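Local coordinates for type IV secretion protein Dot (Legionella pneumophila, PDB 6KS5) that acts as a deubiquitinase that regulates the association of polyubiquitin chains with the phagosome in which the bacterium resides, at residues Y140-S145 and R171-L176; N161-E166 and S181-Y186; E122-E127 and N199-E204; W108-L113 and H212-Q217; A19-G24 and R288-Y293. All blocks are in the same frame, centred on the assembly; numbering follows the deposited sequence.

Contact 1. Residues Y140-S145 and R171-L176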
# COMPACT_ATOMS: atom_id res chain seq x y z
N TYR A 140 -4.89 -22.41 11.14
CA TYR A 140 -6.14 -22.02 10.49
C TYR A 140 -6.32 -22.69 9.13
O TYR A 140 -7.45 -22.90 8.71
CB TYR A 140 -6.20 -20.51 10.32
CG TYR A 140 -6.59 -19.72 11.55
CD1 TYR A 140 -7.04 -20.35 12.71
CD2 TYR A 140 -6.51 -18.32 11.55
CE1 TYR A 140 -7.40 -19.61 13.83
CE2 TYR A 140 -6.86 -17.58 12.67
CZ TYR A 140 -7.30 -18.23 13.81
OH TYR A 140 -7.65 -17.49 14.92
N ARG A 141 -5.23 -23.03 8.45
CA ARG A 141 -5.36 -23.59 7.12
C ARG A 141 -5.85 -25.03 7.11
O ARG A 141 -6.11 -25.57 6.03
CB ARG A 141 -4.03 -23.50 6.37
CG ARG A 141 -4.18 -23.21 4.89
CD ARG A 141 -2.85 -23.31 4.18
NE ARG A 141 -3.02 -23.45 2.74
CZ ARG A 141 -3.20 -24.61 2.13
NH1 ARG A 141 -3.25 -25.73 2.84
NH2 ARG A 141 -3.34 -24.66 0.81
N SER A 142 -5.99 -25.66 8.28
CA SER A 142 -6.50 -27.02 8.27
C SER A 142 -7.96 -27.08 7.83
O SER A 142 -8.45 -28.17 7.53
CB SER A 142 -6.34 -27.66 9.65
OG SER A 142 -5.12 -28.40 9.69
N PHE A 143 -8.66 -25.94 7.81
CA PHE A 143 -10.04 -25.91 7.35
C PHE A 143 -10.33 -24.67 6.51
O PHE A 143 -11.49 -24.43 6.16
CB PHE A 143 -10.99 -25.98 8.55
CG PHE A 143 -10.92 -24.77 9.44
CD1 PHE A 143 -9.87 -24.61 10.33
CD2 PHE A 143 -11.92 -23.81 9.40
CE1 PHE A 143 -9.80 -23.51 11.14
CE2 PHE A 143 -11.85 -22.70 10.22
CZ PHE A 143 -10.79 -22.55 11.09
N MET A 144 -9.32 -23.87 6.18
CA MET A 144 -9.50 -22.64 5.43
C MET A 144 -8.59 -22.65 4.21
O MET A 144 -7.39 -22.90 4.33
CB MET A 144 -9.19 -21.41 6.30
CG MET A 144 -10.37 -20.91 7.11
SD MET A 144 -10.25 -19.15 7.48
CE MET A 144 -8.91 -19.12 8.66
N SER A 145 -9.18 -22.39 3.05
CA SER A 145 -8.40 -22.26 1.83
C SER A 145 -7.42 -21.09 1.95
O SER A 145 -7.62 -20.16 2.74
CB SER A 145 -9.32 -22.05 0.63
OG SER A 145 -8.70 -21.24 -0.35
N ARG A 171 4.27 -29.44 6.28
CA ARG A 171 5.40 -30.09 6.94
C ARG A 171 5.04 -30.48 8.37
O ARG A 171 5.51 -31.52 8.85
CB ARG A 171 6.61 -29.16 6.92
CG ARG A 171 7.83 -29.73 7.61
CD ARG A 171 8.93 -28.69 7.84
NE ARG A 171 9.87 -29.15 8.85
CZ ARG A 171 9.55 -29.47 10.11
NH1 ARG A 171 8.30 -29.33 10.54
NH2 ARG A 171 10.48 -29.91 10.95
N SER A 172 4.18 -29.70 9.04
CA SER A 172 3.76 -29.98 10.40
C SER A 172 2.42 -30.70 10.47
O SER A 172 1.98 -31.05 11.57
CB SER A 172 3.68 -28.69 11.20
OG SER A 172 4.75 -27.80 10.89
N GLU A 173 1.75 -30.93 9.33
CA GLU A 173 0.51 -31.69 9.30
C GLU A 173 0.68 -33.08 8.71
O GLU A 173 -0.10 -33.98 9.05
CB GLU A 173 -0.57 -30.92 8.51
CG GLU A 173 -1.99 -31.46 8.70
CD GLU A 173 -2.81 -30.67 9.73
OE1 GLU A 173 -3.99 -31.03 9.95
OE2 GLU A 173 -2.28 -29.70 10.31
N SER A 174 1.68 -33.28 7.86
CA SER A 174 2.01 -34.59 7.32
C SER A 174 3.40 -35.00 7.80
O SER A 174 4.26 -34.15 8.05
CB SER A 174 1.96 -34.61 5.78
OG SER A 174 2.77 -35.66 5.25
N THR A 175 3.62 -36.31 7.91
CA THR A 175 4.89 -36.83 8.42
C THR A 175 5.95 -37.01 7.33
O THR A 175 7.12 -37.20 7.66
CB THR A 175 4.65 -38.17 9.12
OG1 THR A 175 3.43 -38.09 9.87
CG2 THR A 175 5.78 -38.51 10.08
N LEU A 176 5.58 -36.91 6.06
CA LEU A 176 6.52 -37.10 4.97
C LEU A 176 6.54 -35.85 4.09
O LEU A 176 5.50 -35.44 3.56
CB LEU A 176 6.16 -38.34 4.15
CG LEU A 176 6.19 -39.65 4.94
CD1 LEU A 176 5.57 -40.78 4.15
CD2 LEU A 176 7.61 -39.99 5.37
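A single surface hydrogen bond between Ser-142 and Glu-173 forms this contact, joining the loop that follows helix 130-140 to the C-terminal end of helix 162-173. Ser-142 OG donates to Glu-173 OE1 over 2.9 Å. The hydroxyl approaches from above the carboxylate, 49° out of its plane. The second oxygen, Glu-173 OE2, is 3.2 Å from Ser-142 OG, but the angle there is too poor for a bond. The glutamate reaches across by leaving its backbone with CG anti to N (chi1 -166°) and then bending at chi2 (98°), which turns the carboxylate to the serine. Both partners are exposed, and little surface is buried between the segments. The arrangement is a link between two helix ends: residues 140-145 lead from helix 130-140 to helix 146-150, whose N-cap is Ser-145, while the chain leaving Glu-173 makes an ST turn in which Leu-176 N donates to Ser-174 OG (3.2 Å). Ser-142 OG also has a weak hydrogen bond with Tyr-169 OH, one helical turn before Glu-173, so the hydroxyl meets helix 162-173 at two places. Next to it, Arg-141 NE forms a salt bridge with Glu-166 OE2 of the same helix.

Contact 2. Residues N161-E166 and S181-Y186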
# COMPACT_ATOMS: atom_id res chain seq x y z
N ASN A 161 5.14 -14.66 1.11
CA ASN A 161 5.80 -15.86 1.61
C ASN A 161 4.93 -17.10 1.43
O ASN A 161 4.93 -18.00 2.27
CB ASN A 161 6.17 -15.69 3.08
CG ASN A 161 6.76 -14.34 3.38
OD1 ASN A 161 7.93 -14.07 3.10
ND2 ASN A 161 5.95 -13.46 3.96
N GLU A 162 4.21 -17.17 0.31
CA GLU A 162 3.30 -18.29 0.08
C GLU A 162 4.04 -19.62 0.04
O GLU A 162 3.58 -20.62 0.60
CB GLU A 162 2.52 -18.07 -1.21
CG GLU A 162 1.48 -19.14 -1.51
CD GLU A 162 0.23 -18.56 -2.15
OE1 GLU A 162 -0.13 -17.42 -1.79
OE2 GLU A 162 -0.40 -19.25 -2.99
N ALA A 163 5.19 -19.65 -0.64
CA ALA A 163 5.90 -20.91 -0.81
C ALA A 163 6.39 -21.46 0.52
O ALA A 163 6.22 -22.65 0.81
CB ALA A 163 7.07 -20.72 -1.78
N PHE A 164 6.99 -20.61 1.36
CA PHE A 164 7.48 -21.09 2.65
C PHE A 164 6.32 -21.47 3.57
O PHE A 164 6.42 -22.45 4.32
CB PHE A 164 8.36 -20.02 3.30
CG PHE A 164 8.64 -20.28 4.76
CD1 PHE A 164 9.70 -21.09 5.14
CD2 PHE A 164 7.85 -19.71 5.75
CE1 PHE A 164 9.96 -21.33 6.48
CE2 PHE A 164 8.10 -19.95 7.08
CZ PHE A 164 9.16 -20.76 7.45
N LEU A 165 5.23 -20.71 3.53
CA LEU A 165 4.11 -21.00 4.42
C LEU A 165 3.42 -22.31 4.03
O LEU A 165 3.04 -23.09 4.90
CB LEU A 165 3.11 -19.84 4.42
CG LEU A 165 3.47 -18.67 5.34
CD1 LEU A 165 2.61 -17.45 5.05
CD2 LEU A 165 3.37 -19.07 6.80
N GLU A 166 3.26 -22.57 2.73
CA GLU A 166 2.68 -23.83 2.30
C GLU A 166 3.56 -25.00 2.70
O GLU A 166 3.07 -26.03 3.19
CB GLU A 166 2.44 -23.83 0.80
CG GLU A 166 1.14 -23.18 0.39
CD GLU A 166 -0.04 -23.67 1.22
OE1 GLU A 166 -0.25 -24.90 1.29
OE2 GLU A 166 -0.74 -22.81 1.80
N SER A 181 11.90 -28.19 -0.04
CA SER A 181 13.33 -28.42 -0.23
C SER A 181 14.17 -27.18 0.11
O SER A 181 15.00 -27.24 1.02
CB SER A 181 13.61 -28.90 -1.65
N PRO A 182 13.97 -26.05 -0.59
CA PRO A 182 14.82 -24.89 -0.31
C PRO A 182 14.67 -24.36 1.10
O PRO A 182 15.61 -23.75 1.63
CB PRO A 182 14.37 -23.84 -1.34
CG PRO A 182 13.52 -24.58 -2.32
CD PRO A 182 12.89 -25.68 -1.52
N PHE A 183 13.52 -24.58 1.73
CA PHE A 183 13.25 -24.04 3.06
C PHE A 183 13.61 -25.00 4.18
O PHE A 183 13.50 -24.62 5.35
CB PHE A 183 11.78 -23.64 3.20
CG PHE A 183 11.20 -23.00 1.98
CD1 PHE A 183 11.53 -21.70 1.63
CD2 PHE A 183 10.28 -23.68 1.19
CE1 PHE A 183 10.98 -21.10 0.52
CE2 PHE A 183 9.72 -23.09 0.08
CZ PHE A 183 10.08 -21.80 -0.26
N GLU A 184 14.04 -26.22 3.87
CA GLU A 184 14.33 -27.16 4.94
C GLU A 184 15.57 -26.78 5.73
O GLU A 184 15.75 -27.25 6.86
CB GLU A 184 14.45 -28.57 4.36
CG GLU A 184 14.43 -29.69 5.39
CD GLU A 184 13.31 -29.57 6.41
OE1 GLU A 184 12.22 -29.04 6.08
OE2 GLU A 184 13.52 -30.03 7.56
N LYS A 185 16.42 -25.90 5.18
CA LYS A 185 17.58 -25.42 5.92
C LYS A 185 17.17 -24.72 7.21
O LYS A 185 17.82 -24.88 8.25
CB LYS A 185 18.40 -24.47 5.04
CG LYS A 185 17.55 -23.49 4.23
CD LYS A 185 18.40 -22.64 3.29
CE LYS A 185 19.17 -21.56 4.05
NZ LYS A 185 19.63 -20.45 3.16
N TYR A 186 16.08 -23.95 7.17
CA TYR A 186 15.62 -23.21 8.35
C TYR A 186 14.94 -24.10 9.39
O TYR A 186 14.63 -23.62 10.48
CB TYR A 186 14.64 -22.10 7.95
CG TYR A 186 15.00 -21.34 6.69
CD1 TYR A 186 16.10 -20.49 6.65
CD2 TYR A 186 14.21 -21.44 5.55
CE1 TYR A 186 16.43 -19.79 5.51
CE2 TYR A 186 14.53 -20.73 4.40
CZ TYR A 186 15.64 -19.91 4.38
OH TYR A 186 15.96 -19.21 3.24
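The first turn of helix 162-173 faces a type I beta turn running from Ser-181 to Glu-184, and the two backbones come nearest at Phe-164 and Phe-183, whose CA atoms are 6.5 Å apart. Phe-183 lays its ring flat against the helix backbone. Phe-164 CA stands almost directly over the ring centre, 3.9 Å from the centroid and 7° off the normal, in a CH-pi contact. Beyond it, at the far end of the ring, Phe-183 CZ meets Ala-163 CB at 3.5 Å. The ring of Phe-164, swung out from the helix by a chi1 of 167°, turns an edge to that same ring, with planes at 81° and centroids 5.8 Å apart. Its CD1 reaches back to Phe-183 CB at 3.8 Å, near the plane of the Phe-164 ring. Tyr-186 adds a looser touch through CD2 to Phe-164 CE1 (4.4 Å), while its hydroxyl is hydrogen-bonded to Glu-204 on helix 193-214. Phe-164 also stacks on Tyr-200 of that helix. The result is an offset edge-to-face aromatic pair within a small aromatic cluster, pinning the connection between two successive helices onto the first of them.

Contact 3. Residues E122-E127 and N199-E204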
# COMPACT_ATOMS: atom_id res chain seq x y z
N GLU A 122 11.48 -5.67 14.57
CA GLU A 122 10.29 -5.24 15.29
C GLU A 122 8.99 -5.75 14.67
O GLU A 122 7.94 -5.67 15.31
CB GLU A 122 10.24 -3.71 15.38
N MET A 123 9.05 -6.28 13.44
CA MET A 123 7.87 -6.77 12.75
C MET A 123 7.54 -8.22 13.07
O MET A 123 6.55 -8.74 12.56
CB MET A 123 8.03 -6.61 11.24
CG MET A 123 6.72 -6.40 10.53
SD MET A 123 6.95 -5.54 8.98
CE MET A 123 7.75 -6.79 8.02
N LEU A 124 8.36 -8.88 13.88
CA LEU A 124 8.09 -10.25 14.24
C LEU A 124 7.31 -10.38 15.54
O LEU A 124 6.60 -11.37 15.73
CB LEU A 124 9.40 -11.04 14.36
CG LEU A 124 10.20 -11.12 13.06
CD1 LEU A 124 11.68 -11.08 13.37
CD2 LEU A 124 9.84 -12.39 12.29
N GLU A 125 7.41 -9.39 16.42
CA GLU A 125 6.74 -9.47 17.71
C GLU A 125 5.36 -8.83 17.61
O GLU A 125 4.95 -8.32 16.56
CB GLU A 125 7.59 -8.81 18.80
CG GLU A 125 9.10 -8.76 18.51
CD GLU A 125 9.80 -10.10 18.71
OE1 GLU A 125 11.04 -10.15 18.51
OE2 GLU A 125 9.14 -11.10 19.08
N GLY A 126 4.62 -8.88 18.71
CA GLY A 126 3.28 -8.32 18.76
C GLY A 126 2.21 -9.35 18.45
O GLY A 126 2.45 -10.38 17.82
N GLU A 127 0.99 -9.04 18.90
CA GLU A 127 -0.15 -9.90 18.60
C GLU A 127 -0.41 -10.01 17.11
O GLU A 127 -1.10 -10.94 16.68
CB GLU A 127 -1.40 -9.37 19.32
N ASN A 199 14.54 -17.64 11.04
CA ASN A 199 15.59 -18.00 10.10
C ASN A 199 15.15 -17.77 8.66
O ASN A 199 15.96 -17.39 7.81
CB ASN A 199 16.01 -19.46 10.30
CG ASN A 199 16.92 -19.65 11.48
OD1 ASN A 199 17.57 -18.71 11.94
ND2 ASN A 199 16.97 -20.88 11.98
N TYR A 200 13.88 -18.04 8.37
CA TYR A 200 13.36 -17.74 7.04
C TYR A 200 13.24 -16.24 6.84
O TYR A 200 13.59 -15.72 5.77
CB TYR A 200 12.01 -18.41 6.84
CG TYR A 200 11.26 -17.89 5.63
CD1 TYR A 200 11.71 -18.16 4.35
CD2 TYR A 200 10.11 -17.12 5.78
CE1 TYR A 200 11.04 -17.69 3.25
CE2 TYR A 200 9.43 -16.64 4.67
CZ TYR A 200 9.90 -16.93 3.41
OH TYR A 200 9.24 -16.47 2.29
N TRP A 201 12.79 -15.52 7.88
CA TRP A 201 12.50 -14.10 7.76
C TRP A 201 13.76 -13.29 7.50
O TRP A 201 13.82 -12.51 6.53
CB TRP A 201 11.81 -13.62 9.04
CG TRP A 201 11.23 -12.25 8.91
CD1 TRP A 201 11.66 -11.12 9.53
CD2 TRP A 201 10.11 -11.88 8.10
NE1 TRP A 201 10.87 -10.06 9.16
CE2 TRP A 201 9.92 -10.50 8.28
CE3 TRP A 201 9.26 -12.57 7.25
CZ2 TRP A 201 8.90 -9.80 7.64
CZ3 TRP A 201 8.25 -11.88 6.60
CH2 TRP A 201 8.08 -10.50 6.81
N ASP A 202 14.77 -13.44 8.36
CA ASP A 202 15.98 -12.62 8.23
C ASP A 202 16.78 -12.99 6.99
O ASP A 202 17.59 -12.17 6.53
CB ASP A 202 16.86 -12.76 9.46
CG ASP A 202 16.22 -12.18 10.71
OD1 ASP A 202 15.55 -11.12 10.64
OD2 ASP A 202 16.39 -12.80 11.79
N ALA A 203 16.59 -14.19 6.45
CA ALA A 203 17.35 -14.57 5.26
C ALA A 203 16.69 -14.01 4.01
O ALA A 203 17.29 -13.20 3.30
CB ALA A 203 17.47 -16.10 5.18
N GLU A 204 15.46 -14.43 3.73
CA GLU A 204 14.79 -13.98 2.52
C GLU A 204 13.33 -13.62 2.69
O GLU A 204 12.73 -13.12 1.74
CB GLU A 204 14.92 -15.04 1.41
CG GLU A 204 14.66 -16.46 1.88
CD GLU A 204 14.41 -17.41 0.73
OE1 GLU A 204 13.71 -17.00 -0.22
OE2 GLU A 204 14.91 -18.56 0.78
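Trp-201 and the pair Met-123 and Leu-124 make a helix-to-loop packing contact in the helical part of the protein: the indole projects from helix 193-214, which has a pi-helical turn at 201-204, into the loop between helices 117-122 and 130-140. At chi1 of -169° the side chain leaves the helix trans to its backbone nitrogen, heading toward the loop. Its CB is 4.0 Å from Leu-124 CD2, and the same methyl then follows the five-membered ring, at 3.7 Å from Trp-201 CG and 3.5 Å from Trp-201 CD1. This is a CH-pi contact over the ring face: Leu-124 CD2 is 3.8 Å from the centroid of the pyrrole, 25° off its normal. Leu-124 runs antiparallel to the indole, and its CG is 3.8 Å from Trp-201 CD1. The next atom, Trp-201 NE1, is hydrogen-bonded to the carbonyl O of Lys-120, in the last turn of helix 117-122. That bond gives the buried N-H a partner and helps fix the rotation of the indole. Val-130 on helix 130-140 touches the side chains of both Leu-124 and Trp-201, so the loop is packed against two helices. Farther out the contact changes from face to edge. Met-123, extended through chi1 and chi2 but bent at chi3 (71°), lies roughly perpendicular to the indole and brings its terminal methyl into the ring plane. There Met-123 CE meets Trp-201 CZ2 and, at 3.9 Å, Trp-201 CH2.

Contact 4. Residues W108-L113 and H212-Q217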
# COMPACT_ATOMS: atom_id res chain seq x y z
N TRP A 108 8.16 3.72 -3.27
CA TRP A 108 9.14 4.39 -2.42
C TRP A 108 9.20 3.77 -1.04
O TRP A 108 10.30 3.46 -0.54
CB TRP A 108 8.80 5.88 -2.32
CG TRP A 108 9.77 6.67 -1.50
CD1 TRP A 108 10.91 7.27 -1.93
CD2 TRP A 108 9.68 6.94 -0.09
NE1 TRP A 108 11.54 7.90 -0.89
CE2 TRP A 108 10.81 7.71 0.25
CE3 TRP A 108 8.76 6.61 0.90
CZ2 TRP A 108 11.04 8.15 1.55
CZ3 TRP A 108 8.99 7.05 2.19
CH2 TRP A 108 10.12 7.81 2.51
N PHE A 109 8.05 3.59 -0.39
CA PHE A 109 8.01 3.03 0.96
C PHE A 109 8.74 1.70 1.09
O PHE A 109 9.53 1.55 2.03
CB PHE A 109 6.55 2.91 1.42
CG PHE A 109 6.01 4.15 2.06
CD1 PHE A 109 6.38 4.49 3.36
CD2 PHE A 109 5.15 4.98 1.37
CE1 PHE A 109 5.88 5.63 3.96
CE2 PHE A 109 4.65 6.13 1.96
CZ PHE A 109 5.01 6.46 3.26
N PRO A 110 8.54 0.71 0.20
CA PRO A 110 9.27 -0.56 0.38
C PRO A 110 10.78 -0.40 0.31
O PRO A 110 11.49 -1.05 1.09
CB PRO A 110 8.73 -1.43 -0.76
CG PRO A 110 7.37 -0.89 -1.01
CD PRO A 110 7.54 0.59 -0.87
N THR A 111 11.31 0.44 -0.59
CA THR A 111 12.75 0.67 -0.60
C THR A 111 13.24 1.34 0.68
O THR A 111 14.45 1.33 0.93
CB THR A 111 13.18 1.53 -1.79
OG1 THR A 111 12.94 2.91 -1.50
CG2 THR A 111 12.44 1.13 -3.05
N GLN A 112 12.35 1.92 1.47
CA GLN A 112 12.76 2.53 2.73
C GLN A 112 12.71 1.56 3.89
O GLN A 112 13.23 1.88 4.97
CB GLN A 112 11.90 3.76 3.03
N LEU A 113 12.10 0.38 3.72
CA LEU A 113 12.03 -0.60 4.80
C LEU A 113 12.52 -1.96 4.35
O LEU A 113 11.99 -3.00 4.76
CB LEU A 113 10.61 -0.69 5.37
CG LEU A 113 9.37 -0.68 4.48
CD1 LEU A 113 9.19 -1.98 3.71
CD2 LEU A 113 8.12 -0.34 5.30
N HIS A 212 6.86 -7.54 -2.59
CA HIS A 212 5.46 -7.75 -2.92
C HIS A 212 4.60 -6.53 -2.65
O HIS A 212 3.64 -6.28 -3.39
CB HIS A 212 4.91 -8.95 -2.15
CG HIS A 212 3.55 -9.40 -2.61
ND1 HIS A 212 3.28 -9.70 -3.93
CD2 HIS A 212 2.40 -9.60 -1.93
CE1 HIS A 212 2.02 -10.06 -4.04
NE2 HIS A 212 1.46 -10.01 -2.84
N LEU A 213 4.93 -5.75 -1.62
CA LEU A 213 4.18 -4.54 -1.33
C LEU A 213 4.33 -3.49 -2.42
O LEU A 213 3.47 -2.61 -2.54
CB LEU A 213 4.63 -3.93 -0.00
CG LEU A 213 4.44 -4.76 1.26
CD1 LEU A 213 5.27 -4.18 2.38
CD2 LEU A 213 2.97 -4.79 1.63
N ALA A 214 5.40 -3.54 -3.20
CA ALA A 214 5.68 -2.48 -4.15
C ALA A 214 5.12 -2.74 -5.53
O ALA A 214 4.96 -1.79 -6.30
CB ALA A 214 7.19 -2.24 -4.25
N LYS A 215 4.81 -3.99 -5.87
CA LYS A 215 4.23 -4.26 -7.17
C LYS A 215 2.77 -3.80 -7.21
O LYS A 215 2.09 -3.75 -6.18
CB LYS A 215 4.33 -5.75 -7.52
CG LYS A 215 3.86 -6.70 -6.44
CD LYS A 215 4.26 -8.14 -6.76
CE LYS A 215 5.74 -8.27 -7.07
NZ LYS A 215 6.24 -9.67 -6.90
N PRO A 216 2.28 -3.41 -8.38
CA PRO A 216 0.92 -2.87 -8.47
C PRO A 216 -0.13 -3.93 -8.17
O PRO A 216 0.13 -5.13 -8.15
CB PRO A 216 0.82 -2.39 -9.92
CG PRO A 216 1.84 -3.19 -10.65
CD PRO A 216 2.97 -3.38 -9.68
N GLN A 217 -1.35 -3.44 -7.93
CA GLN A 217 -2.54 -4.25 -7.66
C GLN A 217 -2.45 -5.04 -6.35
O GLN A 217 -3.38 -5.79 -6.03
CB GLN A 217 -2.85 -5.20 -8.83
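Pro-110 packs on Ala-214 and Leu-213 where two helices meet near the centre of the chain: the proline-kinked end of helix 95-112 against the last turn of helix 193-214. With no N-H to give, Pro-110 leaves the turn before it without the usual helix bond, and its ring turns to the other helix. The backbones are close here, with the CA atoms of Pro-110 and Ala-214 6.1 Å apart. Leu-213 meets the proline through CB; with CG anti to the carbonyl carbon (chi1 -62°) and chi2 near 164°, its end turns toward Leu-113, with Leu-213 CD1 4.7 Å from Leu-113 CD1, and the side chain also touches Ala-156 and Glu-224 of helices 155-160 and 222-231. Ala-214 in turn also rests on Ile-56 of a neighbouring loop. Beyond the kink, Thr-111 folds its hydroxyl back onto its own helix, and Thr-111 OG1 donates to Trp-108 O over 2.9 Å, in the carbonyl plane and on a lone pair, with a C=O...donor angle of 137°. That carbonyl also accepts a weak bond from Gln-112 N, whose shorter bond is to Phe-109 O. The closest touch between the helices is apolar: Pro-110 CG is 3.5 Å from Ala-214 CB and 4.2 Å from Leu-213 CB, while Pro-110 CB lies 3.9 Å from the alanine methyl.

Contact 5. Residues A19-G24 and R288-Y293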
# COMPACT_ATOMS: atom_id res chain seq x y z
N ALA A 19 -15.98 11.63 5.39
CA ALA A 19 -14.71 11.89 4.73
C ALA A 19 -14.91 11.95 3.22
O ALA A 19 -15.92 11.50 2.68
N VAL A 20 -13.92 12.54 2.54
CA VAL A 20 -13.96 12.62 1.09
C VAL A 20 -13.76 11.23 0.50
O VAL A 20 -13.03 10.40 1.05
CB VAL A 20 -12.91 13.62 0.56
CG1 VAL A 20 -13.05 14.95 1.27
CG2 VAL A 20 -11.50 13.07 0.72
N ASP A 21 -14.45 10.96 -0.61
CA ASP A 21 -14.31 9.69 -1.32
C ASP A 21 -13.10 9.78 -2.25
O ASP A 21 -13.15 10.47 -3.27
CB ASP A 21 -15.59 9.36 -2.08
CG ASP A 21 -15.61 7.93 -2.61
OD1 ASP A 21 -14.66 7.16 -2.35
OD2 ASP A 21 -16.60 7.59 -3.30
N VAL A 22 -12.02 9.07 -1.90
CA VAL A 22 -10.78 9.09 -2.68
C VAL A 22 -10.80 7.97 -3.71
O VAL A 22 -11.24 6.85 -3.42
CB VAL A 22 -9.55 8.97 -1.75
CG1 VAL A 22 -8.29 9.24 -2.53
CG2 VAL A 22 -9.67 9.92 -0.57
N SER A 23 -10.30 8.27 -4.91
CA SER A 23 -10.30 7.28 -5.98
C SER A 23 -9.49 6.05 -5.62
O SER A 23 -8.39 6.14 -5.06
CB SER A 23 -9.74 7.90 -7.27
OG SER A 23 -10.01 7.06 -8.38
N GLY A 24 -10.03 4.88 -5.95
CA GLY A 24 -9.32 3.63 -5.79
C GLY A 24 -8.74 3.14 -7.10
O GLY A 24 -8.71 1.94 -7.36
N ARG A 288 -14.83 17.70 -6.41
CA ARG A 288 -15.50 18.13 -7.63
C ARG A 288 -14.87 17.51 -8.87
O ARG A 288 -15.57 17.15 -9.82
CB ARG A 288 -15.50 19.66 -7.72
N SER A 289 -13.54 17.36 -8.87
CA SER A 289 -12.88 16.65 -9.96
C SER A 289 -13.32 15.19 -10.01
O SER A 289 -13.66 14.67 -11.07
CB SER A 289 -11.36 16.71 -9.82
OG SER A 289 -10.85 17.95 -9.38
N TYR A 290 -13.29 14.50 -8.87
CA TYR A 290 -13.63 13.07 -8.86
C TYR A 290 -15.03 12.85 -9.39
O TYR A 290 -15.27 11.92 -10.18
CB TYR A 290 -13.47 12.51 -7.45
CG TYR A 290 -13.51 11.00 -7.39
CD1 TYR A 290 -13.00 10.23 -8.43
CD2 TYR A 290 -14.07 10.35 -6.30
CE1 TYR A 290 -13.04 8.84 -8.37
CE2 TYR A 290 -14.11 8.97 -6.23
CZ TYR A 290 -13.59 8.22 -7.27
OH TYR A 290 -13.62 6.85 -7.23
N ALA A 291 -15.98 13.70 -8.99
CA ALA A 291 -17.33 13.63 -9.53
C ALA A 291 -17.35 13.94 -11.02
O ALA A 291 -18.18 13.40 -11.77
CB ALA A 291 -18.26 14.57 -8.76
N GLN A 292 -16.45 14.81 -11.48
CA GLN A 292 -16.31 15.02 -12.92
C GLN A 292 -15.67 13.80 -13.57
O GLN A 292 -16.06 13.41 -14.68
CB GLN A 292 -15.49 16.27 -13.20
N TYR A 293 -14.69 13.20 -12.90
CA TYR A 293 -14.01 12.03 -13.44
C TYR A 293 -14.93 10.83 -13.56
O TYR A 293 -14.79 10.03 -14.49
CB TYR A 293 -12.81 11.68 -12.56
CG TYR A 293 -11.50 12.32 -12.98
CD1 TYR A 293 -11.09 13.53 -12.44
CD2 TYR A 293 -10.68 11.70 -13.91
CE1 TYR A 293 -9.89 14.11 -12.82
CE2 TYR A 293 -9.48 12.27 -14.29
CZ TYR A 293 -9.09 13.47 -13.74
OH TYR A 293 -7.89 14.03 -14.13
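Ser-23 OG rests 3.5 Å from Tyr-290 CE1 and takes a weak hydrogen bond from the backbone N of Ala-25, so the hydroxyl is held back against its own chain while lying beside the tyrosine ring. No hydrogen bond joins the two segments; the contact is made by Tyr-290, whose ring leans from helix 280-296 onto the backbone of residues 21-24. A chi1 of -168° directs the Tyr-290 ring toward that backbone. One face receives the backbone N of Ser-23, 4.0 Å above the plane of the Tyr-290 ring and offset toward its rim, and Ser-23 CB lies 3.6 Å from Tyr-290 CE1. Asp-21 O approaches obliquely from the same side, by the other flank of the ring, 3.2 Å from Tyr-290 CD2, and the Asp-21 carboxylate stands nearly perpendicular to the ring, planes 87° apart, with CG 4.1 Å from Tyr-290 CE2. The backbone carbonyls here are tied to other parts of the fold: Val-22 O accepts from His-270 NE2, and Ser-23 O is hydrogen-bonded to His-32 ND1. Strand 20-21 is an outermost strand of the five-stranded mixed sheet, antiparallel to 272-273. Helix 280-296 thus packs beside the chain leaving that edge, while helix 29-40 contacts Val-22 and Phe-95 of helix 95-112 touches both Ser-23 and Ser-289.

How the contacts relate
From the N terminus, the edge strand in contact 5 opens the widest loop, which closes only at helix 280-296 and encloses the other four contacts. Helix 95-112 then begins contact 4, closed at the end of helix 193-214. Within that span lies contact 3, which brings the loop after helix 117-122 to an earlier part of the same long helix. Contacts 1 and 2 sit inside contact 3 and cross, their segments alternating along the chain. They share helix 162-173 and touch each other. Contact 2 also touches contact 3, where Asn-161 OD1 meets Tyr-200 OH. Contacts 1 to 3 thus tie the helical region together, while contact 5, about 38 Å from contact 3 between centres, joins the edge of the sheet to helix 280-296.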